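PDB 6TCB: uncharacterized protein from Pseudomonas aeruginosa PAO1, which is of unknown function but binds calcium ions and packs as a pair of identical chains in the crystal. Local coordinates for the interface of chains A and B. Numbering follows the deposited sequence. Chains: chain A/B, Uncharacterized protein PA2723.

Contact 1 and contact 2 are neighbouring parts of one two-fold symmetric interface, their C-alpha centres about 5 Å apart, and they share A:Thr49 and B:Arg71. Contact 1 is the inner part, where strand 48-53 of chain A meets strand 48-52 of chain B antiparallel and leucines pack beside them. Contact 2 carries the seam outward, from the strand to the loop before helix 67-82 of chain A and the start of that helix in chain B. Symmetry repeats both with the chains exchanged, which would suit a homodimer, although the structure alone does not show that the pair forms in solution.

Contact 1: the interface of chains A and B. Residues chain A 49-51, 67; chain B 50-52, 71.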
# COMPACT_ATOMS: atom_id res chain seq x y z
N THR A 49 -0.19 -0.65 -8.37
CA THR A 49 0.06 -1.07 -7.00
C THR A 49 -0.38 0.04 -6.06
O THR A 49 -0.01 1.21 -6.24
CB THR A 49 1.56 -1.33 -6.80
OG1 THR A 49 1.99 -2.32 -7.74
CG2 THR A 49 1.85 -1.82 -5.39
N TYR A 50 -1.14 -0.31 -5.03
CA TYR A 50 -1.58 0.64 -4.03
C TYR A 50 -0.61 0.62 -2.86
O TYR A 50 -0.25 -0.45 -2.36
CB TYR A 50 -2.96 0.26 -3.54
CG TYR A 50 -3.56 1.08 -2.42
CD1 TYR A 50 -3.89 2.41 -2.61
CD2 TYR A 50 -3.85 0.48 -1.21
CE1 TYR A 50 -4.49 3.13 -1.59
CE2 TYR A 50 -4.45 1.20 -0.19
CZ TYR A 50 -4.78 2.53 -0.40
OH TYR A 50 -5.39 3.25 0.60
N LEU A 51 -0.17 1.81 -2.44
CA LEU A 51 0.65 1.95 -1.26
C LEU A 51 0.01 2.97 -0.33
O LEU A 51 -0.59 3.95 -0.77
CB LEU A 51 2.06 2.46 -1.57
CG LEU A 51 2.93 1.69 -2.57
CD1 LEU A 51 4.24 2.47 -2.80
CD2 LEU A 51 3.20 0.30 -2.09
N LEU A 67 8.99 1.61 -6.86
CA LEU A 67 8.25 1.79 -5.61
C LEU A 67 9.13 2.38 -4.52
O LEU A 67 8.65 3.16 -3.68
CB LEU A 67 7.68 0.45 -5.14
CG LEU A 67 6.64 -0.19 -6.05
CD1 LEU A 67 6.13 -1.50 -5.45
CD2 LEU A 67 5.48 0.71 -6.32
N TYR B 50 2.18 0.08 3.74
CA TYR B 50 1.17 -0.89 3.36
C TYR B 50 1.15 -1.02 1.85
O TYR B 50 1.16 -0.02 1.14
CB TYR B 50 -0.18 -0.36 3.81
CG TYR B 50 -1.39 -1.21 3.61
CD1 TYR B 50 -1.54 -2.41 4.27
CD2 TYR B 50 -2.44 -0.77 2.80
CE1 TYR B 50 -2.68 -3.18 4.10
CE2 TYR B 50 -3.58 -1.51 2.65
CZ TYR B 50 -3.69 -2.72 3.29
OH TYR B 50 -4.81 -3.48 3.14
N LEU B 51 1.12 -2.25 1.35
CA LEU B 51 1.14 -2.51 -0.08
C LEU B 51 0.04 -3.50 -0.46
O LEU B 51 -0.14 -4.52 0.22
CB LEU B 51 2.51 -3.04 -0.53
CG LEU B 51 2.69 -3.41 -2.01
CD1 LEU B 51 4.18 -3.30 -2.33
CD2 LEU B 51 2.19 -4.79 -2.40
N VAL B 52 -0.69 -3.19 -1.53
CA VAL B 52 -1.73 -4.05 -2.07
C VAL B 52 -1.58 -4.12 -3.58
O VAL B 52 -1.53 -3.09 -4.26
CB VAL B 52 -3.13 -3.52 -1.72
CG1 VAL B 52 -4.18 -4.45 -2.30
CG2 VAL B 52 -3.31 -3.39 -0.23
N ARG B 71 6.67 -6.28 -4.11
CA ARG B 71 5.70 -6.35 -5.19
C ARG B 71 5.89 -7.63 -6.01
O ARG B 71 4.92 -8.33 -6.31
CB ARG B 71 5.80 -5.12 -6.09
CG ARG B 71 4.79 -5.13 -7.23
CD ARG B 71 5.03 -4.02 -8.24
NE ARG B 71 4.03 -4.01 -9.31
CZ ARG B 71 4.16 -4.65 -10.47
NH1 ARG B 71 3.19 -4.58 -11.37
NH2 ARG B 71 5.25 -5.37 -10.73
O HOH W 1 1.66 -2.80 -10.81
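A:Tyr50 and B:Val52 join the two chains by main-chain bonds in both directions, extending an antiparallel sheet across the interface. A:Tyr50 N donates to B:Val52 O at 2.9 Å, and B:Val52 N returns a bond to A:Tyr50 O, also 2.9 Å. Beta-branched and aromatic residues suit such strands: CG2 of B:Val52 lies beside ring atom CD2 of A:Tyr50, the two side chains pointing the same way. Further on, the two copies of Tyr50 meet obliquely, CE2 of A:Tyr50 being 4.0 Å from CE2 of B:Tyr50.

On the opposite side of the strands, B:Leu51 fills the seam. Its CB lies 3.7 Å from CD2 of A:Leu51, the leucine it pairs with in the sheet. The next atom, CG, stands anti to the backbone N (chi1 178°), which brings it against the methyl of the threonine: B:Leu51 CG to A:Thr49 CG2 is 3.8 Å. At the tip, CD1 again touches A:Leu51 CD2 and reaches towards the helix 67-82 of chain A, 4.1 Å from A:Leu67 CD1. Leucine's branched end thus touches strand and helix at once.

A:Leu67 CD1 also covers the aliphatic start of B:Arg71, whose CB is 3.7 Å away, the two side chains crossing at about a right angle. B:Arg71 is poorly ordered. Its extended chain nevertheless carries the charged group past the leucines to A:Thr49, a residue with a methyl for the apolar side and a hydroxyl for the polar one. There B:Arg71 NE donates to A:Thr49 OG1 at 3.1 Å, the oxygen only 3° out of the guanidinium plane.

Contact 2: the interface of chains A and B. Residues chain A 49, 63; chain B 53, 71.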
# COMPACT_ATOMS: atom_id res chain seq x y z
N THR A 49 -0.19 -0.65 -8.37
CA THR A 49 0.06 -1.07 -7.00
C THR A 49 -0.38 0.04 -6.06
O THR A 49 -0.01 1.21 -6.24
CB THR A 49 1.56 -1.33 -6.80
OG1 THR A 49 1.99 -2.32 -7.74
CG2 THR A 49 1.85 -1.82 -5.39
N ARG A 63 2.78 0.21 -13.03
CA ARG A 63 3.93 -0.61 -13.42
C ARG A 63 4.90 0.24 -14.24
O ARG A 63 4.50 1.06 -15.05
CB ARG A 63 3.43 -1.81 -14.24
CG ARG A 63 4.36 -3.02 -14.21
CD ARG A 63 3.81 -4.17 -15.05
N LEU B 53 -1.59 -5.34 -4.12
CA LEU B 53 -1.46 -5.55 -5.56
C LEU B 53 -2.82 -5.90 -6.16
O LEU B 53 -3.60 -4.98 -6.46
CB LEU B 53 -0.35 -6.57 -5.86
CG LEU B 53 0.08 -6.86 -7.30
CD1 LEU B 53 0.59 -5.62 -8.04
CD2 LEU B 53 1.15 -7.95 -7.33
N ARG B 71 6.67 -6.28 -4.11
CA ARG B 71 5.70 -6.35 -5.19
C ARG B 71 5.89 -7.63 -6.01
O ARG B 71 4.92 -8.33 -6.31
CB ARG B 71 5.80 -5.12 -6.09
CG ARG B 71 4.79 -5.13 -7.23
CD ARG B 71 5.03 -4.02 -8.24
NE ARG B 71 4.03 -4.01 -9.31
CZ ARG B 71 4.16 -4.65 -10.47
NH1 ARG B 71 3.19 -4.58 -11.37
NH2 ARG B 71 5.25 -5.37 -10.73
O HOH W 2 1.66 -2.80 -10.81
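A:Arg63 lies across the end of B:Arg71 at about a right angle, its methylene CG 3.4 Å from NH1 of the guanidinium group. A:Arg63 sits in the loop between strand 57-62 and helix 67-82, and its side chain is modelled only as far as CD, so the position of its own charged group is not seen. What touches is the aliphatic stem: CG stands anti to the backbone N (chi1 -155°), which swings CG, and CD beyond it, towards the partner, and CD of A:Arg63 is 3.8 Å from B:Arg71 NH1. A long side chain probably suits this place, since its methylenes can reach across the seam and pack against the NH1 end of a guanidinium group.

The tight part of the contact is the junction of A:Thr49 with B:Arg71. Here the A:Thr49 hydroxyl, already held by B:Arg71 NE, is also flanked by a methyl group, CD1 of B:Leu53, which is 3.6 Å from A:Thr49 OG1. Leucine here adds an apolar neighbour to a small polar junction, though it gives up little surface to chain A.

The looser, wetter part is where a water bridges the chains and where the A:Arg63 side chain is lost beyond CD. The last side-chain torsion of B:Arg71 (chi4 -92°) turns the guanidinium group steeply against the extended chain that carries it, and NE and NH1 lie along the side facing the threonine and the water. That water is 3.1 Å from A:Thr49 OG1 and also approaches B:Arg71 NH1, but the latter separation is so short that it is doubtful, and the bond between the water and B:Arg71 NE is weak. B:Arg71 is poorly ordered, so the details of its water contacts should be read with caution.

The site probably closes the outer rim of the interface, tying a helix of one chain to a strand and a loop of the other, and would help fix how the two copies are placed if the pair is the working dimer.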